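Local coordinates for B12-binding domain-containing protein (Kitasatospora setae, PDB 6WTE), which probably transfers methyl groups as a radical SAM family methylase that works by non-radical catalysis with bound cobalamin and a [4Fe-4S] cluster, at residues R69-V74 and F108-F113; A114-F119 and G151-T156; P81-H86 and Q462-E467; Y20-L25 and G65-N70; E179-F184 and K448-C453. All blocks are in the same frame, centred on the assembly; numbering follows the deposited sequence. Where two conformers were deposited one is given.

Overall arrangement
Contacts 1 and 4 lie in the B12-binding domain and share Arg69 and Asn70, in the loop just after strand 63-67, with centres about 12 Å apart. Contact 1 is joined to contact 2 by helix 112-119, which packs against strand 153-156 of the same mixed sheet that strand 63-67 belongs to. Contact 3 bridges helix 83-96 to residues 462-467, and contact 5, which lies within that long sequence interval, pairs 179-184 with 448-453. Contact 3 brings Met464 of the radical SAM core region close to the cobalamin-binding loop, whereas contact 5 joins peripheral loops away from the cofactors. Contacts 4 and 5 are farthest apart, about 25 Å between centres.

Contact 1 of 5, residues R69-V74 and F108-F113; sequences RNTDTV and FSTMPF
Thr71, in the loop that follows strand 63-67, meets Thr110 and Met111 where the chain turns between helices 106-109 and 112-119; Met111 is the N-cap of the latter, and its N bonds back to Phe108 O at 3.1 Å. The touch itself is made by one methyl group. Thr71 CG2 lies 4.0 Å from Thr110 OG1, and it comes just as near to Met111 SD, 4.0 Å away, each pair of side chains meeting at a slant. A chi1 of 56° sets Thr71 OG1 between the backbone N and the carbonyl carbon, which leaves CG2 to face the helix junction. The Thr110 hydroxyl has its polar partner in Gly107 O. On its other branch Thr71 OG1 donates to Asp72 OD1 at 2.8 Å, on the anti side of the carboxylate. Asp72 OD2 is met from above the carboxylate plane by Val74 N at 2.9 Å, an Asx turn, and also forms a salt bridge with Arg412. With an alanine at Thr71 both branches go, which would probably leave Asp72 OD1 without this donor and open a gap beside Met111 SD. Nearby, Arg69 NH2 reaches Asn70 OD1 at 3.0 Å, using a lone pair in the carbonyl plane, and this bond is likely to restrain the turn of the amide. Asn70 ND2, Thr71 N and Thr73 O all bond to cobalamin. The segment is thus a cofactor-binding loop at the C-terminal end of a parallel strand, as is characteristic of the Rossmann-like B12-binding fold.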
# COMPACT_ATOMS: atom_id res chain seq x y z
N ARG A 69 3.65 2.06 7.40
CA ARG A 69 2.83 1.77 6.23
C ARG A 69 3.62 1.91 4.93
O ARG A 69 3.48 1.08 4.02
CB ARG A 69 1.62 2.70 6.21
CG ARG A 69 0.60 2.41 5.10
CD ARG A 69 -0.37 3.58 5.03
NE ARG A 69 -1.56 3.29 4.23
CZ ARG A 69 -1.61 3.38 2.91
NH1 ARG A 69 -2.75 3.10 2.28
NH2 ARG A 69 -0.54 3.76 2.21
N ASN A 70 4.41 2.98 4.81
CA ASN A 70 5.15 3.29 3.59
C ASN A 70 6.63 3.35 3.91
O ASN A 70 7.04 3.98 4.89
CB ASN A 70 4.70 4.63 3.00
CG ASN A 70 3.19 4.81 3.01
OD1 ASN A 70 2.43 3.89 2.68
ND2 ASN A 70 2.74 6.00 3.40
N THR A 71 7.44 2.68 3.08
CA THR A 71 8.89 2.84 3.21
C THR A 71 9.39 4.09 2.50
O THR A 71 10.35 4.71 2.95
CB THR A 71 9.61 1.62 2.63
OG1 THR A 71 9.20 1.43 1.27
CG2 THR A 71 9.26 0.38 3.43
N ASP A 72 8.76 4.43 1.38
CA ASP A 72 9.10 5.60 0.58
C ASP A 72 7.89 5.90 -0.29
O ASP A 72 6.87 5.21 -0.21
CB ASP A 72 10.37 5.37 -0.27
CG ASP A 72 10.25 4.20 -1.23
OD1 ASP A 72 10.20 3.04 -0.76
OD2 ASP A 72 10.23 4.43 -2.46
N THR A 73 8.00 6.93 -1.13
CA THR A 73 6.87 7.28 -1.98
C THR A 73 6.65 6.27 -3.10
O THR A 73 5.56 6.24 -3.68
CB THR A 73 7.06 8.67 -2.60
OG1 THR A 73 8.16 8.63 -3.53
CG2 THR A 73 7.32 9.71 -1.52
N VAL A 74 7.67 5.46 -3.42
CA VAL A 74 7.60 4.37 -4.39
C VAL A 74 7.57 4.94 -5.81
O VAL A 74 7.55 4.20 -6.80
CB VAL A 74 6.41 3.43 -4.07
CG1 VAL A 74 6.15 2.38 -5.13
CG2 VAL A 74 6.67 2.74 -2.73
N PHE A 108 6.44 -2.01 6.03
CA PHE A 108 7.36 -2.70 6.93
C PHE A 108 7.60 -4.14 6.49
O PHE A 108 8.75 -4.62 6.49
CB PHE A 108 6.78 -2.66 8.34
CG PHE A 108 7.70 -3.20 9.40
CD1 PHE A 108 8.60 -2.37 10.04
CD2 PHE A 108 7.64 -4.54 9.77
CE1 PHE A 108 9.44 -2.86 11.03
CE2 PHE A 108 8.49 -5.03 10.77
CZ PHE A 108 9.37 -4.20 11.39
N SER A 109 6.54 -4.84 6.08
CA SER A 109 6.63 -6.25 5.71
C SER A 109 7.36 -6.49 4.40
O SER A 109 7.65 -7.66 4.08
CB SER A 109 5.22 -6.85 5.64
OG SER A 109 4.62 -6.89 6.92
N THR A 110 7.68 -5.45 3.62
CA THR A 110 8.51 -5.66 2.45
C THR A 110 9.98 -5.82 2.81
O THR A 110 10.76 -6.34 2.00
CB THR A 110 8.37 -4.51 1.45
OG1 THR A 110 9.03 -3.35 1.95
CG2 THR A 110 6.87 -4.18 1.20
N MET A 111 10.38 -5.40 3.99
CA MET A 111 11.77 -5.51 4.41
C MET A 111 11.83 -5.52 5.94
O MET A 111 12.49 -4.66 6.54
CB MET A 111 12.60 -4.36 3.83
CG MET A 111 11.88 -3.01 3.95
SD MET A 111 12.79 -1.60 3.30
CE MET A 111 14.35 -1.74 4.19
N PRO A 112 11.17 -6.47 6.60
CA PRO A 112 10.99 -6.35 8.05
C PRO A 112 12.25 -6.64 8.84
O PRO A 112 12.43 -6.05 9.91
CB PRO A 112 9.88 -7.36 8.36
CG PRO A 112 10.08 -8.41 7.31
CD PRO A 112 10.53 -7.69 6.07
N PHE A 113 13.12 -7.55 8.37
CA PHE A 113 14.36 -7.79 9.10
C PHE A 113 15.28 -6.58 9.03
O PHE A 113 15.88 -6.18 10.04
CB PHE A 113 15.08 -9.03 8.55
CG PHE A 113 14.36 -10.32 8.81
CD1 PHE A 113 13.28 -10.70 8.04
CD2 PHE A 113 14.78 -11.17 9.83
CE1 PHE A 113 12.63 -11.90 8.27
CE2 PHE A 113 14.13 -12.37 10.07
CZ PHE A 113 13.05 -12.73 9.29

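Contact 2 of 5, residues A114-F119 and G151-T156; sequences ALVEYF and GLIRNT
Val116 and Asn155 join helix 112-119 to strand 153-156, an antiparallel addition to the otherwise parallel sheet of the Rossmann-like B12-binding domain. The axes of the two short segments come within 8.8 Å and their directions differ by 40°, so the helix lies aslant over the strand. Asn155 carries most of the strand's side of the contact. Its CB sits against Val116 CG1 at 3.5 Å, and the next atom, CG, keeps to the same methyl as the two side chains slide past each other in opposite directions. With CG anti to the backbone N (chi1 -161°), the amide is carried along the helix surface instead of back over the strand. OD1 then reaches the Glu117 CG methylene at 4.2 Å, and the amide plane runs almost parallel to that of the Glu117 carboxylate, 1° apart, but the two groups lie at different levels. That carboxylate is held from elsewhere, by Ala160 N on OE2. The other methyl of Val116, CG2, packs on Ile153 CG2 at 4.1 Å and also touches the Phe108 ring, so the valine fills the space between sheet and helix junction. At the far tip of the asparagine, ND2 bonds to Ile121 O. Asn155 ND2 also donates to a water oxygen 3.0 Å away, and that water in turn donates to Glu117 O at 2.9 Å.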
# COMPACT_ATOMS: atom_id res chain seq x y z
N ALA A 114 15.43 -5.99 7.84
CA ALA A 114 16.24 -4.78 7.71
C ALA A 114 15.71 -3.67 8.59
O ALA A 114 16.49 -2.94 9.21
CB ALA A 114 16.27 -4.33 6.25
N LEU A 115 14.39 -3.52 8.67
CA LEU A 115 13.83 -2.41 9.42
C LEU A 115 13.92 -2.65 10.93
O LEU A 115 14.15 -1.70 11.68
CB LEU A 115 12.39 -2.15 8.99
CG LEU A 115 12.32 -1.50 7.60
CD1 LEU A 115 10.88 -1.17 7.22
CD2 LEU A 115 13.18 -0.25 7.57
N VAL A 116 13.74 -3.89 11.38
CA VAL A 116 13.95 -4.17 12.80
C VAL A 116 15.36 -3.75 13.21
O VAL A 116 15.56 -3.08 14.23
CB VAL A 116 13.70 -5.66 13.12
CG1 VAL A 116 14.28 -5.99 14.49
CG2 VAL A 116 12.22 -5.98 13.12
N GLU A 117 16.35 -4.09 12.38
CA GLU A 117 17.73 -3.75 12.71
C GLU A 117 17.99 -2.26 12.54
O GLU A 117 18.67 -1.64 13.37
CB GLU A 117 18.69 -4.59 11.87
CG GLU A 117 18.49 -6.10 12.05
CD GLU A 117 19.61 -6.93 11.45
OE1 GLU A 117 20.56 -6.34 10.91
OE2 GLU A 117 19.52 -8.18 11.50
N TYR A 118 17.46 -1.66 11.46
CA TYR A 118 17.66 -0.23 11.22
C TYR A 118 17.02 0.61 12.32
O TYR A 118 17.63 1.57 12.81
CB TYR A 118 17.06 0.14 9.86
CG TYR A 118 17.09 1.61 9.49
CD1 TYR A 118 18.28 2.25 9.19
CD2 TYR A 118 15.91 2.34 9.41
CE1 TYR A 118 18.30 3.59 8.83
CE2 TYR A 118 15.92 3.68 9.06
CZ TYR A 118 17.11 4.30 8.77
OH TYR A 118 17.11 5.63 8.41
N PHE A 119 15.79 0.28 12.71
CA PHE A 119 15.11 1.03 13.76
C PHE A 119 15.68 0.75 15.14
O PHE A 119 15.45 1.54 16.07
CB PHE A 119 13.62 0.71 13.78
CG PHE A 119 12.86 1.19 12.56
CD1 PHE A 119 13.26 2.33 11.88
CD2 PHE A 119 11.74 0.52 12.14
CE1 PHE A 119 12.54 2.77 10.77
CE2 PHE A 119 11.02 0.95 11.04
CZ PHE A 119 11.43 2.08 10.35
N GLY A 151 6.05 -16.86 14.10
CA GLY A 151 6.14 -15.77 13.15
C GLY A 151 6.91 -14.56 13.64
O GLY A 151 7.29 -13.72 12.81
N LEU A 152 7.14 -14.44 14.94
CA LEU A 152 7.72 -13.22 15.49
C LEU A 152 9.17 -13.05 15.06
O LEU A 152 9.99 -13.96 15.22
CB LEU A 152 7.63 -13.23 17.01
CG LEU A 152 8.11 -11.95 17.69
CD1 LEU A 152 7.19 -10.77 17.32
CD2 LEU A 152 8.18 -12.16 19.20
N ILE A 153 9.51 -11.87 14.54
CA ILE A 153 10.90 -11.49 14.29
C ILE A 153 11.46 -10.87 15.56
O ILE A 153 10.85 -9.96 16.13
CB ILE A 153 11.01 -10.52 13.10
CG1 ILE A 153 10.44 -11.15 11.83
CG2 ILE A 153 12.45 -10.08 12.89
CD1 ILE A 153 10.36 -10.19 10.67
N ARG A 154 12.61 -11.37 16.01
CA ARG A 154 13.23 -10.91 17.25
C ARG A 154 14.64 -10.39 16.96
O ARG A 154 15.45 -11.09 16.33
CB ARG A 154 13.27 -12.02 18.30
CG ARG A 154 11.89 -12.60 18.56
CD ARG A 154 11.85 -13.51 19.78
NE ARG A 154 13.04 -14.31 19.98
CZ ARG A 154 13.42 -14.80 21.15
NH1 ARG A 154 12.70 -14.55 22.24
NH2 ARG A 154 14.52 -15.53 21.24
N ASN A 155 14.92 -9.18 17.41
CA ASN A 155 16.22 -8.55 17.19
C ASN A 155 17.20 -9.08 18.22
O ASN A 155 17.18 -8.67 19.39
CB ASN A 155 16.10 -7.04 17.29
CG ASN A 155 17.26 -6.32 16.63
OD1 ASN A 155 18.19 -6.94 16.13
ND2 ASN A 155 17.21 -4.99 16.63
N THR A 156 18.05 -10.01 17.82
CA THR A 156 19.09 -10.49 18.73
C THR A 156 20.34 -9.64 18.58
O THR A 156 20.46 -8.79 17.70
CB THR A 156 19.42 -11.95 18.46
OG1 THR A 156 20.31 -12.04 17.34
CG2 THR A 156 18.16 -12.74 18.16
O HOH W 1 19.37 -3.10 15.72

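Contact 3 of 5, residues P81-H86 and Q462-E467; sequences PFVGEH and QFMFDE. With EDO (1,2-ethanediol), chain H.
Glu85 OE1 accepts a hydrogen bond of 2.7 Å from O1 of a 1,2-ethanediol, probably taken up from the crystallisation liquor. The second diol oxygen pairs with Glu85 OE2 at a separation too short to be trusted in detail. Beside the diol, Phe82 CD1 lies 3.6 Å from O1, and Lys12 makes a weak, long ion pair with OE2. An alanine in place of Glu85 would probably leave the diol hydroxyls and the Lys12 ammonium without this carboxylate. Across the contact the meeting is purely apolar and rests on Val83, at the start of helix 83-96. Its CG2, set between the backbone N and carbonyl carbon by a chi1 of -61°, approaches Phe465 CZ at 4.1 Å, oblique to the ring. In one of the two deposited conformers of Met464, SD comes to 3.8 Å from Val83 CG2, so this touch is the less certain one. Tyr118 and Phe471 both meet the Phe465 ring and also touch Val83, enclosing the valine in a small apolar cluster. Helix 83-96 of the B12-binding domain is thus joined to the loop after helix 456-461 by shape and hydrophobic packing, whereas its charged Glu85 chemistry lies apart from that interface.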
# COMPACT_ATOMS: atom_id res chain seq x y z
N PRO A 81 12.59 8.54 0.75
CA PRO A 81 12.27 7.57 1.79
C PRO A 81 11.49 8.19 2.94
O PRO A 81 11.58 9.39 3.22
CB PRO A 81 13.64 7.11 2.27
CG PRO A 81 14.50 8.31 2.09
CD PRO A 81 13.99 8.99 0.83
N PHE A 82 10.72 7.33 3.62
CA PHE A 82 10.09 7.68 4.89
C PHE A 82 10.74 7.01 6.09
O PHE A 82 10.50 7.45 7.22
CB PHE A 82 8.61 7.30 4.88
CG PHE A 82 7.78 8.03 3.85
CD1 PHE A 82 7.67 9.41 3.89
CD2 PHE A 82 7.09 7.33 2.88
CE1 PHE A 82 6.90 10.08 2.95
CE2 PHE A 82 6.31 7.99 1.95
CZ PHE A 82 6.22 9.37 1.98
N VAL A 83 11.55 5.97 5.89
CA VAL A 83 12.02 5.19 7.04
C VAL A 83 12.98 5.98 7.92
O VAL A 83 13.10 5.70 9.12
CB VAL A 83 12.67 3.87 6.57
CG1 VAL A 83 11.66 3.02 5.80
CG2 VAL A 83 13.90 4.15 5.73
N GLY A 84 13.68 6.98 7.37
CA GLY A 84 14.51 7.83 8.20
C GLY A 84 13.68 8.66 9.17
O GLY A 84 14.02 8.79 10.35
N GLU A 85 12.57 9.22 8.68
CA GLU A 85 11.64 9.92 9.55
C GLU A 85 10.99 8.97 10.55
O GLU A 85 10.76 9.35 11.71
CB GLU A 85 10.56 10.62 8.72
CG GLU A 85 11.08 11.75 7.86
CD GLU A 85 9.99 12.36 7.00
OE1 GLU A 85 9.53 11.68 6.05
OE2 GLU A 85 9.58 13.50 7.28
N HIS A 86 10.68 7.74 10.13
CA HIS A 86 10.14 6.77 11.07
C HIS A 86 11.14 6.46 12.17
O HIS A 86 10.77 6.35 13.34
CB HIS A 86 9.76 5.47 10.35
CG HIS A 86 8.64 5.61 9.36
ND1 HIS A 86 7.65 6.56 9.48
CD2 HIS A 86 8.36 4.91 8.24
CE1 HIS A 86 6.81 6.44 8.47
NE2 HIS A 86 7.22 5.44 7.70
N GLN A 462 19.81 -3.91 1.08
CA GLN A 462 20.56 -3.46 -0.10
C GLN A 462 19.66 -2.78 -1.12
O GLN A 462 20.16 -2.03 -1.97
CB GLN A 462 21.28 -4.65 -0.75
CG GLN A 462 20.32 -5.71 -1.26
CD GLN A 462 21.01 -6.90 -1.90
OE1 GLN A 462 22.13 -6.80 -2.39
NE2 GLN A 462 20.32 -8.04 -1.91
N PHE A 463 18.36 -3.01 -1.07
CA PHE A 463 17.47 -2.34 -2.01
C PHE A 463 17.16 -0.90 -1.61
O PHE A 463 16.57 -0.17 -2.41
CB PHE A 463 16.19 -3.15 -2.16
CG PHE A 463 16.39 -4.46 -2.87
CD1 PHE A 463 16.83 -5.57 -2.18
CD2 PHE A 463 16.15 -4.56 -4.24
CE1 PHE A 463 17.03 -6.77 -2.82
CE2 PHE A 463 16.35 -5.77 -4.90
CZ PHE A 463 16.79 -6.88 -4.20
N MET A 464 17.56 -0.48 -0.41
CA MET A 464 17.31 0.87 0.08
C MET A 464 18.56 1.59 0.56
O MET A 464 18.56 2.83 0.58
CB MET A 464 16.28 0.83 1.21
CG MET A 464 15.77 2.18 1.67
SD MET A 464 14.28 2.01 2.66
CE MET A 464 13.12 1.43 1.42
N PHE A 465 19.61 0.88 0.96
CA PHE A 465 20.81 1.47 1.52
C PHE A 465 22.04 0.94 0.81
O PHE A 465 22.08 -0.22 0.41
CB PHE A 465 20.94 1.16 3.02
CG PHE A 465 19.77 1.59 3.85
CD1 PHE A 465 19.71 2.87 4.38
CD2 PHE A 465 18.73 0.71 4.13
CE1 PHE A 465 18.64 3.27 5.15
CE2 PHE A 465 17.65 1.10 4.90
CZ PHE A 465 17.61 2.38 5.42
N ASP A 466 23.06 1.78 0.69
CA ASP A 466 24.32 1.30 0.15
C ASP A 466 25.17 0.69 1.26
O ASP A 466 24.74 0.57 2.42
CB ASP A 466 25.06 2.40 -0.62
CG ASP A 466 25.57 3.53 0.27
OD1 ASP A 466 25.54 3.43 1.52
OD2 ASP A 466 26.01 4.55 -0.30
N GLU A 467 26.39 0.29 0.91
CA GLU A 467 27.26 -0.41 1.85
C GLU A 467 27.64 0.46 3.03
O GLU A 467 27.95 -0.06 4.11
CB GLU A 467 28.52 -0.90 1.12
CG GLU A 467 28.27 -1.93 0.02
CD GLU A 467 27.79 -1.32 -1.30
OE1 GLU A 467 27.46 -0.11 -1.33
OE2 GLU A 467 27.75 -2.06 -2.31
C1 EDO H . 6.16 12.96 5.33
O1 EDO H . 6.86 12.05 6.19
C2 EDO H . 6.51 14.39 5.72
O2 EDO H . 7.94 14.51 5.83

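Contact 4 of 5, residues Y20-L25 and G65-N70; sequences YALDVL and GVTVRN
No flat group takes part where Ala21 and Leu22 meet Thr67: the guanidinium of Arg69 stands farther off, with the Asn70 carboxamide at its edge and in its plane. The touching surface is aliphatic. Leu22 CD2 approaches Thr67 CG2 at 3.7 Å and Thr67 CB at 3.9 Å, while Leu22 CG also lies 4.0 Å from Thr67 CG2, the two side chains meeting at an angle. Ala21 CB comes up to the polar branch, 3.9 Å from Thr67 OG1. Helix 20-31 here covers strand 63-67, the two belonging to the alpha/beta layers of the Rossmann-like B12-binding fold, with strand 4-9 running parallel alongside; Leu22 also touches Leu7 and Asn9 of that strand. The closest backbones are those of Ala21 and Thr67, whose CA atoms are 7.4 Å apart. Thr67 has its OG1 anti to the backbone N (chi1 180°), which directs the methyl at Leu22 and leaves the hydroxyl to cobalamin, where it hydrogen-bonds N3B, a nitrogen of the dimethylbenzimidazole. That bond is consistent with a base-off cofactor whose lower nucleotide is buried in this domain. One helical turn on, Leu25 packs against Leu7 and Leu133.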
# COMPACT_ATOMS: atom_id res chain seq x y z
N TYR A 20 -5.64 2.33 9.22
CA TYR A 20 -6.60 1.25 9.40
C TYR A 20 -6.00 0.09 10.19
O TYR A 20 -6.68 -0.54 11.00
CB TYR A 20 -7.05 0.80 8.00
CG TYR A 20 -8.20 -0.17 7.90
CD1 TYR A 20 -9.00 -0.50 8.99
CD2 TYR A 20 -8.49 -0.77 6.68
CE1 TYR A 20 -10.05 -1.39 8.86
CE2 TYR A 20 -9.54 -1.65 6.54
CZ TYR A 20 -10.32 -1.96 7.63
OH TYR A 20 -11.36 -2.85 7.47
N ALA A 21 -4.71 -0.18 9.97
CA ALA A 21 -4.01 -1.23 10.70
C ALA A 21 -4.26 -1.13 12.20
O ALA A 21 -4.50 -2.14 12.87
CB ALA A 21 -2.51 -1.17 10.42
N LEU A 22 -4.22 0.09 12.74
CA LEU A 22 -4.34 0.24 14.18
C LEU A 22 -5.75 -0.10 14.67
O LEU A 22 -5.91 -0.59 15.79
CB LEU A 22 -3.92 1.65 14.60
CG LEU A 22 -2.46 2.05 14.28
CD1 LEU A 22 -2.06 3.33 15.03
CD2 LEU A 22 -1.48 0.92 14.62
N ASP A 23 -6.78 0.13 13.84
CA ASP A 23 -8.12 -0.29 14.23
C ASP A 23 -8.22 -1.81 14.27
O ASP A 23 -8.87 -2.37 15.16
CB ASP A 23 -9.17 0.28 13.27
CG ASP A 23 -9.59 1.71 13.63
OD1 ASP A 23 -9.34 2.17 14.77
OD2 ASP A 23 -10.21 2.36 12.77
N VAL A 24 -7.59 -2.50 13.31
CA VAL A 24 -7.57 -3.96 13.33
C VAL A 24 -6.86 -4.46 14.58
O VAL A 24 -7.36 -5.35 15.28
CB VAL A 24 -6.89 -4.50 12.06
CG1 VAL A 24 -6.91 -6.02 12.06
CG2 VAL A 24 -7.56 -3.96 10.79
N LEU A 25 -5.69 -3.89 14.88
CA LEU A 25 -4.92 -4.34 16.03
C LEU A 25 -5.63 -4.00 17.34
O LEU A 25 -5.60 -4.80 18.28
CB LEU A 25 -3.53 -3.72 16.01
CG LEU A 25 -2.67 -4.02 14.79
CD1 LEU A 25 -1.33 -3.29 14.92
CD2 LEU A 25 -2.45 -5.52 14.67
N GLY A 65 3.76 -0.58 19.90
CA GLY A 65 3.73 -0.98 18.51
C GLY A 65 3.78 0.25 17.61
O GLY A 65 3.16 1.27 17.91
N VAL A 66 4.54 0.15 16.53
CA VAL A 66 4.65 1.23 15.56
C VAL A 66 4.28 0.69 14.18
O VAL A 66 4.90 -0.27 13.70
CB VAL A 66 6.06 1.84 15.54
CG1 VAL A 66 6.10 3.02 14.58
CG2 VAL A 66 6.47 2.29 16.94
N THR A 67 3.28 1.30 13.54
CA THR A 67 2.88 0.87 12.20
C THR A 67 3.67 1.64 11.15
O THR A 67 3.69 2.88 11.16
CB THR A 67 1.36 1.02 12.00
OG1 THR A 67 1.00 0.59 10.69
CG2 THR A 67 0.90 2.46 12.22
N VAL A 68 4.34 0.92 10.27
CA VAL A 68 5.15 1.53 9.22
C VAL A 68 4.50 1.16 7.90
O VAL A 68 4.71 0.07 7.35
CB VAL A 68 6.62 1.09 9.30
CG1 VAL A 68 7.41 1.50 8.05
CG2 VAL A 68 7.24 1.72 10.54
N ARG A 69 3.65 2.06 7.40
CA ARG A 69 2.83 1.77 6.23
C ARG A 69 3.62 1.91 4.93
O ARG A 69 3.48 1.08 4.02
CB ARG A 69 1.62 2.70 6.21
CG ARG A 69 0.60 2.41 5.10
CD ARG A 69 -0.37 3.58 5.03
NE ARG A 69 -1.56 3.29 4.23
CZ ARG A 69 -1.61 3.38 2.91
NH1 ARG A 69 -2.75 3.10 2.28
NH2 ARG A 69 -0.54 3.76 2.21
N ASN A 70 4.41 2.98 4.81
CA ASN A 70 5.15 3.29 3.59
C ASN A 70 6.63 3.35 3.91
O ASN A 70 7.04 3.98 4.89
CB ASN A 70 4.70 4.63 3.00
CG ASN A 70 3.19 4.81 3.01
OD1 ASN A 70 2.43 3.89 2.68
ND2 ASN A 70 2.74 6.00 3.40

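Contact 5 of 5, residues E179-F184 and K448-C453; sequences EPTGQF and KPLRMC
A type I beta turn from Glu179 to Gly182, overlapped by an ST turn at Thr181, offers its side chains to Leu450, which opens a short 3-10 segment in the radical SAM core region. The turn is closed by Gly182 N on Glu179 O at 2.8 Å, and the 3-10 segment by Met452 N on Pro449 O at 2.8 Å. Thr181 and Leu450 reach toward each other tip to tip: the methyl CG2 lies 3.7 Å from Leu450 CD1 and 3.8 Å from CD2, so both leucine branches bear on one methyl. Leu450 has CG anti to its nitrogen (chi1 169°), which brings the isobutyl end out over the turn. Around this pair, Pro456 of helix 456-461 and Tyr416 touch Thr181, and Tyr459 touches Leu450, so two loops far apart in sequence are sewn to a common helix, well away from the cofactors. The Thr181 hydroxyl is gripped twice from within its own segment. Gln183 N reaches Thr181 OG1 at 3.2 Å, completing the ST turn, and the side-chain amide bonds to the same oxygen. These two donors tie the glutamine back over the turn, sliding it past Leu450, and NE2 comes tightly against the leucine CD2 methyl at 3.2 Å. The amide N-H of Gln183 NE2 meets Thr181 OG1 at 2.8 Å, nearly straight at 163° and only 7° out of the amide plane.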
# COMPACT_ATOMS: atom_id res chain seq x y z
N GLU A 179 11.05 -20.62 5.59
CA GLU A 179 12.19 -19.86 5.10
C GLU A 179 12.69 -18.91 6.20
O GLU A 179 11.88 -18.35 6.93
CB GLU A 179 11.80 -19.05 3.87
CG GLU A 179 11.79 -19.83 2.57
CD GLU A 179 13.08 -19.69 1.81
OE1 GLU A 179 14.14 -20.10 2.34
OE2 GLU A 179 13.05 -19.16 0.68
N PRO A 180 14.01 -18.74 6.36
CA PRO A 180 14.49 -17.82 7.41
C PRO A 180 13.98 -16.40 7.19
O PRO A 180 13.91 -15.63 8.16
CB PRO A 180 16.01 -17.91 7.28
CG PRO A 180 16.26 -19.26 6.70
CD PRO A 180 15.11 -19.53 5.77
N THR A 181 13.63 -16.04 5.96
CA THR A 181 13.06 -14.75 5.63
C THR A 181 11.55 -14.71 5.81
O THR A 181 10.96 -13.62 5.75
CB THR A 181 13.37 -14.38 4.18
OG1 THR A 181 12.73 -15.32 3.31
CG2 THR A 181 14.87 -14.37 3.93
N GLY A 182 10.91 -15.86 5.99
CA GLY A 182 9.46 -15.92 6.00
C GLY A 182 8.81 -15.49 4.71
O GLY A 182 7.64 -15.10 4.71
N GLN A 183 9.53 -15.57 3.59
CA GLN A 183 9.01 -15.04 2.34
C GLN A 183 7.92 -15.93 1.75
O GLN A 183 7.94 -17.16 1.90
CB GLN A 183 10.15 -14.87 1.33
CG GLN A 183 10.76 -16.17 0.87
CD GLN A 183 11.95 -15.93 -0.03
OE1 GLN A 183 11.85 -15.98 -1.25
NE2 GLN A 183 13.09 -15.65 0.58
N PHE A 184 6.96 -15.28 1.09
CA PHE A 184 5.94 -15.93 0.27
C PHE A 184 5.23 -17.06 1.00
O PHE A 184 5.06 -18.17 0.48
CB PHE A 184 6.54 -16.42 -1.05
CG PHE A 184 7.09 -15.32 -1.92
CD1 PHE A 184 6.23 -14.48 -2.61
CD2 PHE A 184 8.46 -15.15 -2.05
CE1 PHE A 184 6.74 -13.47 -3.41
CE2 PHE A 184 8.97 -14.13 -2.85
CZ PHE A 184 8.10 -13.29 -3.53
N LYS A 448 23.14 -8.64 -4.28
CA LYS A 448 23.43 -10.01 -3.91
C LYS A 448 22.13 -10.80 -3.80
O LYS A 448 21.19 -10.34 -3.13
CB LYS A 448 24.19 -10.07 -2.56
CG LYS A 448 25.53 -9.34 -2.59
CD LYS A 448 26.14 -9.16 -1.20
CE LYS A 448 26.53 -10.48 -0.57
NZ LYS A 448 27.39 -10.27 0.65
N PRO A 449 22.02 -11.96 -4.45
CA PRO A 449 20.88 -12.84 -4.20
C PRO A 449 20.85 -13.28 -2.75
O PRO A 449 21.88 -13.32 -2.07
CB PRO A 449 21.13 -14.03 -5.14
CG PRO A 449 22.08 -13.51 -6.16
CD PRO A 449 22.93 -12.50 -5.47
N LEU A 450 19.64 -13.64 -2.29
CA LEU A 450 19.43 -13.99 -0.89
C LEU A 450 20.40 -15.06 -0.40
O LEU A 450 20.93 -14.97 0.71
CB LEU A 450 17.99 -14.45 -0.68
CG LEU A 450 17.69 -15.09 0.67
CD1 LEU A 450 17.85 -14.10 1.82
CD2 LEU A 450 16.29 -15.69 0.68
N ARG A 451 20.66 -16.08 -1.23
CA ARG A 451 21.52 -17.17 -0.79
C ARG A 451 22.97 -16.73 -0.59
O ARG A 451 23.74 -17.45 0.05
CB ARG A 451 21.48 -18.33 -1.79
CG ARG A 451 22.07 -17.99 -3.14
CD ARG A 451 21.87 -19.12 -4.13
NE ARG A 451 22.47 -18.82 -5.42
CZ ARG A 451 21.91 -18.01 -6.32
NH1 ARG A 451 20.74 -17.43 -6.07
NH2 ARG A 451 22.52 -17.78 -7.47
N MET A 452 23.34 -15.57 -1.12
CA MET A 452 24.68 -15.03 -0.91
C MET A 452 24.75 -14.05 0.25
O MET A 452 25.83 -13.53 0.53
CB MET A 452 25.17 -14.33 -2.18
CG MET A 452 25.32 -15.24 -3.38
SD MET A 452 26.06 -14.32 -4.73
CE MET A 452 25.87 -15.49 -6.07
N CYS A 453 23.63 -13.78 0.92
CA CYS A 453 23.61 -12.85 2.03
C CYS A 453 23.74 -13.59 3.35
O CYS A 453 23.26 -14.72 3.49
CB CYS A 453 22.34 -12.01 2.02
SG CYS A 453 22.20 -10.97 0.54